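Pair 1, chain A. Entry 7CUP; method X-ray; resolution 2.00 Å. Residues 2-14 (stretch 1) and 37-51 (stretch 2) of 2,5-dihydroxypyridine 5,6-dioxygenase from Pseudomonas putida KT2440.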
# COMPACT_ATOMS: atom_id res chain seq x y z
N PRO A 2 10.19 -2.61 -20.11
CA PRO A 2 10.58 -2.18 -18.74
C PRO A 2 11.39 -3.23 -17.94
O PRO A 2 11.47 -4.39 -18.35
CB PRO A 2 9.25 -1.89 -18.01
CG PRO A 2 8.30 -1.57 -19.12
CD PRO A 2 8.72 -2.52 -20.23
N VAL A 3 11.94 -2.82 -16.80
CA VAL A 3 12.89 -3.65 -15.99
C VAL A 3 12.11 -4.33 -14.86
O VAL A 3 11.56 -3.62 -14.00
CB VAL A 3 14.06 -2.81 -15.43
CG1 VAL A 3 14.97 -3.62 -14.52
CG2 VAL A 3 14.90 -2.19 -16.54
N SER A 4 12.13 -5.67 -14.83
CA SER A 4 11.55 -6.50 -13.74
C SER A 4 12.34 -6.32 -12.44
O SER A 4 13.50 -5.88 -12.52
CB SER A 4 11.51 -7.97 -14.13
OG SER A 4 12.81 -8.54 -14.01
N ASN A 5 11.77 -6.70 -11.30
CA ASN A 5 12.43 -6.66 -9.95
C ASN A 5 13.66 -7.59 -9.93
O ASN A 5 14.70 -7.17 -9.42
CB ASN A 5 11.50 -7.04 -8.80
CG ASN A 5 10.41 -6.02 -8.51
OD1 ASN A 5 10.27 -5.01 -9.19
ND2 ASN A 5 9.64 -6.28 -7.48
N ALA A 6 13.55 -8.79 -10.49
CA ALA A 6 14.67 -9.75 -10.66
C ALA A 6 15.79 -9.12 -11.47
O ALA A 6 16.95 -9.19 -11.01
CB ALA A 6 14.21 -11.05 -11.31
N GLN A 7 15.50 -8.56 -12.64
CA GLN A 7 16.55 -7.95 -13.50
C GLN A 7 17.19 -6.77 -12.76
O GLN A 7 18.41 -6.64 -12.87
CB GLN A 7 16.05 -7.53 -14.88
CG GLN A 7 17.17 -7.03 -15.78
CD GLN A 7 16.71 -6.76 -17.19
OE1 GLN A 7 15.91 -7.51 -17.76
NE2 GLN A 7 17.19 -5.66 -17.76
N LEU A 8 16.41 -5.94 -12.06
CA LEU A 8 16.96 -4.79 -11.28
C LEU A 8 17.94 -5.28 -10.19
O LEU A 8 19.01 -4.67 -10.04
CB LEU A 8 15.81 -3.97 -10.69
CG LEU A 8 16.19 -2.61 -10.11
CD1 LEU A 8 16.91 -1.75 -11.12
CD2 LEU A 8 14.96 -1.90 -9.62
N THR A 9 17.60 -6.34 -9.47
CA THR A 9 18.48 -6.95 -8.45
C THR A 9 19.77 -7.41 -9.14
O THR A 9 20.84 -7.11 -8.63
CB THR A 9 17.76 -8.09 -7.75
OG1 THR A 9 16.69 -7.45 -7.08
CG2 THR A 9 18.63 -8.84 -6.77
N GLN A 10 19.67 -8.11 -10.27
CA GLN A 10 20.90 -8.60 -11.00
C GLN A 10 21.77 -7.42 -11.43
O GLN A 10 23.02 -7.56 -11.36
CB GLN A 10 20.60 -9.41 -12.25
CG GLN A 10 20.37 -10.87 -11.95
CD GLN A 10 19.78 -11.56 -13.15
OE1 GLN A 10 20.14 -11.25 -14.29
NE2 GLN A 10 18.86 -12.48 -12.89
N MET A 11 21.15 -6.33 -11.88
CA MET A 11 21.92 -5.12 -12.27
C MET A 11 22.67 -4.63 -11.04
O MET A 11 23.87 -4.28 -11.18
CB MET A 11 21.02 -4.01 -12.83
CG MET A 11 20.53 -4.30 -14.26
SD MET A 11 18.98 -3.46 -14.66
CE MET A 11 19.43 -1.77 -14.34
N PHE A 12 22.01 -4.55 -9.88
CA PHE A 12 22.66 -4.02 -8.66
C PHE A 12 23.77 -4.99 -8.21
O PHE A 12 24.84 -4.52 -7.73
CB PHE A 12 21.68 -3.71 -7.53
CG PHE A 12 21.22 -2.27 -7.51
CD1 PHE A 12 20.17 -1.84 -8.31
CD2 PHE A 12 21.88 -1.33 -6.73
CE1 PHE A 12 19.77 -0.51 -8.28
CE2 PHE A 12 21.48 -0.00 -6.72
CZ PHE A 12 20.42 0.40 -7.49
N GLU A 13 23.59 -6.29 -8.38
CA GLU A 13 24.71 -7.24 -8.09
C GLU A 13 25.90 -6.89 -8.98
O GLU A 13 27.03 -6.85 -8.45
CB GLU A 13 24.32 -8.70 -8.31
CG GLU A 13 23.29 -9.15 -7.32
CD GLU A 13 22.75 -10.53 -7.60
OE1 GLU A 13 23.56 -11.48 -7.51
OE2 GLU A 13 21.51 -10.65 -7.86
N HIS A 14 25.69 -6.68 -10.28
CA HIS A 14 26.77 -6.34 -11.25
C HIS A 14 27.51 -5.07 -10.81
O HIS A 14 28.76 -5.11 -10.65
CB HIS A 14 26.21 -6.23 -12.67
CG HIS A 14 27.18 -5.63 -13.64
ND1 HIS A 14 28.15 -6.39 -14.26
CD2 HIS A 14 27.32 -4.38 -14.11
CE1 HIS A 14 28.86 -5.63 -15.06
NE2 HIS A 14 28.37 -4.38 -15.00
N PRO A 37 11.15 2.77 -4.22
CA PRO A 37 11.21 1.58 -3.38
C PRO A 37 11.77 0.35 -4.10
O PRO A 37 12.43 -0.46 -3.45
CB PRO A 37 9.76 1.35 -2.91
CG PRO A 37 8.93 2.14 -3.87
CD PRO A 37 9.79 3.33 -4.25
N ARG A 38 11.54 0.23 -5.40
CA ARG A 38 12.05 -0.94 -6.18
C ARG A 38 13.59 -0.91 -6.19
O ARG A 38 14.18 -1.98 -6.03
CB ARG A 38 11.46 -0.90 -7.57
CG ARG A 38 9.96 -1.04 -7.54
CD ARG A 38 9.36 -0.97 -8.91
NE ARG A 38 9.72 -2.17 -9.64
CZ ARG A 38 10.36 -2.16 -10.80
NH1 ARG A 38 10.65 -1.00 -11.37
NH2 ARG A 38 10.68 -3.31 -11.40
N THR A 39 14.19 0.28 -6.33
CA THR A 39 15.66 0.49 -6.34
C THR A 39 16.26 0.23 -4.94
O THR A 39 17.28 -0.50 -4.86
CB THR A 39 16.00 1.86 -6.97
OG1 THR A 39 15.49 1.91 -8.30
CG2 THR A 39 17.49 2.06 -7.11
N VAL A 40 15.70 0.81 -3.89
CA VAL A 40 16.07 0.49 -2.48
C VAL A 40 16.04 -1.03 -2.27
O VAL A 40 17.04 -1.58 -1.74
CB VAL A 40 15.11 1.20 -1.52
CG1 VAL A 40 15.30 0.76 -0.08
CG2 VAL A 40 15.21 2.71 -1.63
N ASN A 41 14.97 -1.71 -2.65
CA ASN A 41 14.81 -3.18 -2.40
C ASN A 41 15.88 -3.96 -3.18
O ASN A 41 16.53 -4.81 -2.56
CB ASN A 41 13.42 -3.72 -2.74
CG ASN A 41 12.36 -3.19 -1.79
OD1 ASN A 41 12.67 -2.71 -0.68
ND2 ASN A 41 11.11 -3.23 -2.25
N ALA A 42 16.10 -3.62 -4.44
CA ALA A 42 17.11 -4.28 -5.31
C ALA A 42 18.54 -4.10 -4.75
O ALA A 42 19.33 -5.07 -4.83
CB ALA A 42 17.02 -3.75 -6.71
N ALA A 43 18.86 -2.92 -4.24
CA ALA A 43 20.15 -2.59 -3.60
C ALA A 43 20.32 -3.44 -2.33
O ALA A 43 21.39 -4.04 -2.15
CB ALA A 43 20.25 -1.10 -3.36
N MET A 44 19.29 -3.51 -1.49
CA MET A 44 19.34 -4.28 -0.22
C MET A 44 19.52 -5.78 -0.56
O MET A 44 20.42 -6.40 0.01
CB MET A 44 18.06 -4.09 0.60
CG MET A 44 17.90 -2.68 1.20
SD MET A 44 19.00 -2.35 2.60
CE MET A 44 18.11 -3.13 3.95
N GLU A 45 18.73 -6.30 -1.51
CA GLU A 45 18.72 -7.73 -1.94
C GLU A 45 20.07 -8.06 -2.58
O GLU A 45 20.68 -9.01 -2.15
CB GLU A 45 17.55 -8.04 -2.87
CG GLU A 45 16.23 -8.17 -2.13
CD GLU A 45 16.33 -8.93 -0.80
OE1 GLU A 45 16.20 -8.29 0.31
OE2 GLU A 45 16.55 -10.16 -0.87
N ALA A 46 20.57 -7.24 -3.50
CA ALA A 46 21.85 -7.49 -4.20
C ALA A 46 23.03 -7.50 -3.20
O ALA A 46 23.89 -8.42 -3.26
CB ALA A 46 22.05 -6.47 -5.28
N ALA A 47 23.11 -6.52 -2.31
CA ALA A 47 24.19 -6.45 -1.29
C ALA A 47 24.20 -7.73 -0.45
O ALA A 47 25.31 -8.29 -0.22
CB ALA A 47 24.05 -5.23 -0.45
N GLN A 48 23.02 -8.22 -0.04
CA GLN A 48 22.92 -9.51 0.70
C GLN A 48 23.32 -10.70 -0.20
O GLN A 48 24.03 -11.59 0.29
CB GLN A 48 21.52 -9.65 1.28
CG GLN A 48 21.27 -8.65 2.38
CD GLN A 48 19.92 -8.83 3.03
OE1 GLN A 48 19.78 -9.55 4.01
NE2 GLN A 48 18.93 -8.11 2.52
N ARG A 49 22.95 -10.72 -1.48
CA ARG A 49 23.40 -11.80 -2.40
C ARG A 49 24.93 -11.84 -2.45
O ARG A 49 25.46 -12.93 -2.57
CB ARG A 49 22.79 -11.66 -3.79
CG ARG A 49 21.33 -12.05 -3.78
CD ARG A 49 20.83 -12.60 -5.09
NE ARG A 49 19.63 -13.33 -4.74
CZ ARG A 49 19.56 -14.63 -4.46
NH1 ARG A 49 20.62 -15.42 -4.57
NH2 ARG A 49 18.40 -15.16 -4.11
N LEU A 50 25.63 -10.72 -2.37
CA LEU A 50 27.11 -10.69 -2.43
C LEU A 50 27.67 -10.97 -1.04
O LEU A 50 28.88 -10.91 -0.92
CB LEU A 50 27.59 -9.34 -2.97
CG LEU A 50 27.14 -9.00 -4.40
CD1 LEU A 50 27.50 -7.56 -4.76
CD2 LEU A 50 27.73 -9.98 -5.41
N LYS A 51 26.82 -11.29 -0.06
CA LYS A 51 27.19 -11.70 1.32
C LYS A 51 27.76 -10.52 2.11
O LYS A 51 28.40 -10.75 3.13
CB LYS A 51 28.23 -12.83 1.30
CG LYS A 51 27.82 -14.11 0.58
CD LYS A 51 28.80 -15.26 0.86
CE LYS A 51 28.67 -16.45 -0.08
NZ LYS A 51 29.24 -16.15 -1.42

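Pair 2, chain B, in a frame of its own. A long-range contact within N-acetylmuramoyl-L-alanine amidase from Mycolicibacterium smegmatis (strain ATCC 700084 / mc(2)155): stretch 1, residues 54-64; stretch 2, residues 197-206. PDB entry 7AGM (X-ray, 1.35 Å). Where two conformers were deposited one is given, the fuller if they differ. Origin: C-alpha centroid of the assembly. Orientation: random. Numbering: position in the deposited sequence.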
# COMPACT_ATOMS: atom_id res chain seq x y z
N SER B 54 4.48 -7.93 -9.38
CA SER B 54 3.31 -8.43 -10.10
C SER B 54 2.11 -8.61 -9.17
O SER B 54 0.97 -8.31 -9.56
CB SER B 54 3.64 -9.73 -10.82
OG SER B 54 4.65 -9.51 -11.79
N PHE B 55 2.36 -9.06 -7.94
CA PHE B 55 1.28 -9.15 -6.96
C PHE B 55 0.66 -7.79 -6.71
O PHE B 55 -0.57 -7.64 -6.69
CB PHE B 55 1.79 -9.73 -5.64
CG PHE B 55 0.82 -9.52 -4.51
CD1 PHE B 55 -0.34 -10.29 -4.42
CD2 PHE B 55 1.03 -8.53 -3.56
CE1 PHE B 55 -1.26 -10.09 -3.40
CE2 PHE B 55 0.12 -8.33 -2.54
CZ PHE B 55 -1.02 -9.10 -2.45
N THR B 56 1.49 -6.77 -6.47
CA THR B 56 0.93 -5.46 -6.14
C THR B 56 0.20 -4.87 -7.34
O THR B 56 -0.85 -4.24 -7.18
CB THR B 56 2.03 -4.50 -5.67
OG1 THR B 56 2.92 -4.20 -6.75
CG2 THR B 56 2.81 -5.08 -4.47
N TRP B 57 0.73 -5.08 -8.54
CA TRP B 57 0.09 -4.57 -9.75
C TRP B 57 -1.31 -5.15 -9.93
O TRP B 57 -2.30 -4.41 -10.02
CB TRP B 57 0.98 -4.88 -10.95
CG TRP B 57 0.36 -4.57 -12.27
CD1 TRP B 57 -0.06 -5.46 -13.23
CD2 TRP B 57 0.08 -3.26 -12.79
NE1 TRP B 57 -0.57 -4.78 -14.30
CE2 TRP B 57 -0.49 -3.43 -14.07
CE3 TRP B 57 0.27 -1.96 -12.30
CZ2 TRP B 57 -0.89 -2.36 -14.85
CZ3 TRP B 57 -0.12 -0.89 -13.09
CH2 TRP B 57 -0.70 -1.10 -14.35
N ASP B 58 -1.41 -6.48 -9.95
CA ASP B 58 -2.71 -7.09 -10.22
C ASP B 58 -3.71 -6.82 -9.10
O ASP B 58 -4.88 -6.53 -9.36
CB ASP B 58 -2.55 -8.58 -10.49
CG ASP B 58 -3.84 -9.21 -10.96
OD1 ASP B 58 -4.21 -8.95 -12.13
OD2 ASP B 58 -4.48 -9.93 -10.18
N THR B 59 -3.25 -6.87 -7.85
CA THR B 59 -4.14 -6.56 -6.73
C THR B 59 -4.65 -5.12 -6.82
O THR B 59 -5.84 -4.86 -6.60
CB THR B 59 -3.41 -6.80 -5.41
OG1 THR B 59 -2.98 -8.16 -5.35
CG2 THR B 59 -4.33 -6.53 -4.22
N THR B 60 -3.77 -4.19 -7.21
CA THR B 60 -4.19 -2.79 -7.31
C THR B 60 -5.19 -2.59 -8.44
O THR B 60 -6.14 -1.80 -8.29
CB THR B 60 -2.97 -1.86 -7.45
OG1 THR B 60 -2.11 -2.02 -6.31
CG2 THR B 60 -3.43 -0.41 -7.52
N LEU B 61 -5.04 -3.32 -9.55
CA LEU B 61 -6.02 -3.23 -10.64
C LEU B 61 -7.40 -3.66 -10.15
O LEU B 61 -8.42 -3.08 -10.54
CB LEU B 61 -5.58 -4.10 -11.81
CG LEU B 61 -4.36 -3.62 -12.60
CD1 LEU B 61 -4.03 -4.59 -13.72
CD2 LEU B 61 -4.60 -2.21 -13.16
N ARG B 62 -7.45 -4.70 -9.32
CA ARG B 62 -8.72 -5.16 -8.77
C ARG B 62 -9.30 -4.13 -7.82
O ARG B 62 -10.51 -3.87 -7.85
CB ARG B 62 -8.52 -6.51 -8.09
CG ARG B 62 -8.15 -7.60 -9.10
CD ARG B 62 -7.66 -8.87 -8.43
NE ARG B 62 -7.14 -9.83 -9.41
CZ ARG B 62 -7.88 -10.74 -10.03
NH1 ARG B 62 -9.18 -10.84 -9.79
NH2 ARG B 62 -7.32 -11.56 -10.91
N VAL B 63 -8.46 -3.51 -6.98
CA VAL B 63 -8.92 -2.42 -6.11
C VAL B 63 -9.49 -1.29 -6.95
O VAL B 63 -10.58 -0.77 -6.66
CB VAL B 63 -7.78 -1.93 -5.20
CG1 VAL B 63 -8.17 -0.62 -4.50
CG2 VAL B 63 -7.40 -3.01 -4.16
N ARG B 64 -8.78 -0.89 -8.01
CA ARG B 64 -9.24 0.23 -8.83
C ARG B 64 -10.60 -0.05 -9.44
O ARG B 64 -11.49 0.81 -9.43
CB ARG B 64 -8.23 0.55 -9.94
CG ARG B 64 -8.80 1.61 -10.87
CD ARG B 64 -7.80 2.09 -11.86
NE ARG B 64 -7.56 1.11 -12.90
CZ ARG B 64 -6.77 1.33 -13.94
NH1 ARG B 64 -6.15 2.51 -14.05
NH2 ARG B 64 -6.58 0.39 -14.85
N SER B 197 -2.56 -16.60 -6.62
CA SER B 197 -3.83 -16.96 -7.23
C SER B 197 -4.67 -15.73 -7.52
O SER B 197 -4.72 -14.79 -6.71
CB SER B 197 -4.62 -17.90 -6.31
OG SER B 197 -4.99 -17.25 -5.11
N PRO B 198 -5.34 -15.72 -8.68
CA PRO B 198 -6.25 -14.61 -8.98
C PRO B 198 -7.31 -14.41 -7.90
O PRO B 198 -7.62 -13.27 -7.54
CB PRO B 198 -6.87 -15.00 -10.33
CG PRO B 198 -5.88 -15.94 -10.93
CD PRO B 198 -5.21 -16.67 -9.80
N GLU B 199 -7.85 -15.51 -7.35
CA GLU B 199 -8.88 -15.39 -6.33
C GLU B 199 -8.29 -14.86 -5.02
O GLU B 199 -8.95 -14.10 -4.31
CB GLU B 199 -9.58 -16.73 -6.10
CG GLU B 199 -10.42 -17.18 -7.28
CD GLU B 199 -9.61 -17.86 -8.37
OE1 GLU B 199 -8.49 -18.33 -8.08
OE2 GLU B 199 -10.09 -17.92 -9.52
N GLY B 200 -7.06 -15.25 -4.70
CA GLY B 200 -6.40 -14.68 -3.53
C GLY B 200 -6.15 -13.19 -3.67
O GLY B 200 -6.35 -12.43 -2.72
N ARG B 201 -5.71 -12.75 -4.86
CA ARG B 201 -5.50 -11.32 -5.06
C ARG B 201 -6.82 -10.56 -5.00
O ARG B 201 -6.88 -9.45 -4.47
CB ARG B 201 -4.74 -11.08 -6.38
CG ARG B 201 -3.33 -11.69 -6.36
CD ARG B 201 -2.47 -11.23 -7.53
NE ARG B 201 -3.00 -11.70 -8.81
CZ ARG B 201 -2.71 -12.87 -9.38
NH1 ARG B 201 -1.88 -13.72 -8.78
NH2 ARG B 201 -3.24 -13.19 -10.55
N GLN B 202 -7.90 -11.17 -5.50
CA GLN B 202 -9.21 -10.55 -5.35
C GLN B 202 -9.62 -10.47 -3.88
O GLN B 202 -10.25 -9.50 -3.46
CB GLN B 202 -10.26 -11.34 -6.15
CG GLN B 202 -11.60 -10.64 -6.24
CD GLN B 202 -11.52 -9.35 -7.04
OE1 GLN B 202 -10.94 -9.31 -8.12
NE2 GLN B 202 -12.11 -8.28 -6.50
N LYS B 203 -9.26 -11.49 -3.09
CA LYS B 203 -9.55 -11.50 -1.66
C LYS B 203 -8.87 -10.33 -0.97
O LYS B 203 -9.50 -9.59 -0.20
CB LYS B 203 -9.08 -12.84 -1.08
CG LYS B 203 -9.26 -13.04 0.42
CD LYS B 203 -8.45 -14.26 0.88
CE LYS B 203 -8.57 -14.53 2.37
NZ LYS B 203 -9.97 -14.82 2.75
N TYR B 204 -7.58 -10.13 -1.24
CA TYR B 204 -6.89 -8.97 -0.69
C TYR B 204 -7.52 -7.67 -1.17
O TYR B 204 -7.71 -6.73 -0.39
CB TYR B 204 -5.41 -8.99 -1.08
CG TYR B 204 -4.56 -10.02 -0.36
CD1 TYR B 204 -4.39 -9.96 1.03
CD2 TYR B 204 -3.92 -11.03 -1.05
CE1 TYR B 204 -3.61 -10.89 1.70
CE2 TYR B 204 -3.14 -11.96 -0.41
CZ TYR B 204 -2.98 -11.90 0.97
OH TYR B 204 -2.18 -12.84 1.59
N ALA B 205 -7.84 -7.59 -2.47
CA ALA B 205 -8.41 -6.36 -3.01
C ALA B 205 -9.74 -6.03 -2.36
O ALA B 205 -9.99 -4.87 -2.01
CB ALA B 205 -8.56 -6.47 -4.53
N ASP B 206 -10.61 -7.03 -2.18
CA ASP B 206 -11.92 -6.78 -1.59
C ASP B 206 -11.78 -6.21 -0.19
O ASP B 206 -12.53 -5.31 0.20
CB ASP B 206 -12.73 -8.08 -1.53
CG ASP B 206 -13.20 -8.56 -2.89
OD1 ASP B 206 -13.19 -7.77 -3.86
OD2 ASP B 206 -13.60 -9.74 -2.98
O HOH W 1 -4.88 -11.79 -12.60
O HOH W 2 -12.49 -5.77 -8.24

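The sharpest difference lies where Phe A12 in pair 1 matches Arg B62 in pair 2. Both side chains enter a hole formed by the other helix, at equivalent positions. One is an aromatic ring that packs against methyl groups. The other is a charged chain that fills the hole and also makes polar bonds.

The shared frame is a pair of helices crossing at -55° in pair 1 and -54° in pair 2. The axes approach to 8.1 Å and 8.4 Å. Fourteen central residues superpose with an RMSD of 0.5 Å. Thr A9 and Ala A42 match Thr B59 and Arg B201. Glu A13 and Ala A46 match Val B63 and Ala B205. Each of these four cross-helix pairs brings CA atoms close, but Thr A9 and Ala A42 come nearest, at 4.3 Å between CA atoms. The CA atoms of Thr B59 and Arg B201 are 5.2 Å apart.

In pair 1, Phe A12 sits among Thr A39, Ala A42, Ala A43 and Ala A46. Its CZ lies 3.4 Å from Thr A39 CG2, and its CE2 lies 3.7 Å from Ala A43 CB. Ala A43 N and Thr A39 O lie over one face of the ring. In pair 2, Arg B62 sits among the matching Pro B198, Arg B201, Gln B202 and Ala B205. Its aliphatic part still packs: CB of Arg B62 is 3.6 Å from Ala B205 CB. Its guanidinium end is bonded. NH1 of Arg B62 donates to Gln B202 OE1 at 2.9 Å, where pair 1 has the methyl of Ala A43.

One turn earlier, Leu A8 matches Asp B58. Leu A8 CG meets Ala A42 CB at 3.7 Å, a purely apolar contact. Asp B58 faces Arg B201 instead, and OD2 of Asp B58 accepts from NE of Arg B201 at 2.7 Å in a salt bridge. The same OD2 of Asp B58 accepts from NE of Arg B62 at 2.8 Å. One carboxylate oxygen thus ties together two arginines. Like charges come close, with Arg B62 NH2 and Arg B201 NH2 4.4 Å apart. The oxygen of water 1 accepts from Arg B62 NH2 and from Arg B201 NH2, at 3.0 Å each.

Arg B201 is itself a knob, lying among Phe B55, Asp B58, Thr B59 and Arg B62. Beside it, the edge of Phe B55 points toward the face of Tyr B204, with planes at 86°. The position of Phe B55 is held in pair 1 by Asn A5, which bonds rather than packs. Arg A38 NE and NH2 donate to Asn A5 OD1 at 2.9 Å and 2.8 Å. Arg A38 NH2 also donates to Val A3 O at 2.8 Å.

Two positions change little. Thr A9 matches Thr B59, and Ala A46 matches Ala B205. The alanine methyl meets the first helix closely in both: Ala A46 CB is 3.5 Å from Glu A13 N, and Ala B205 CB is 3.7 Å from Val B63 CG2.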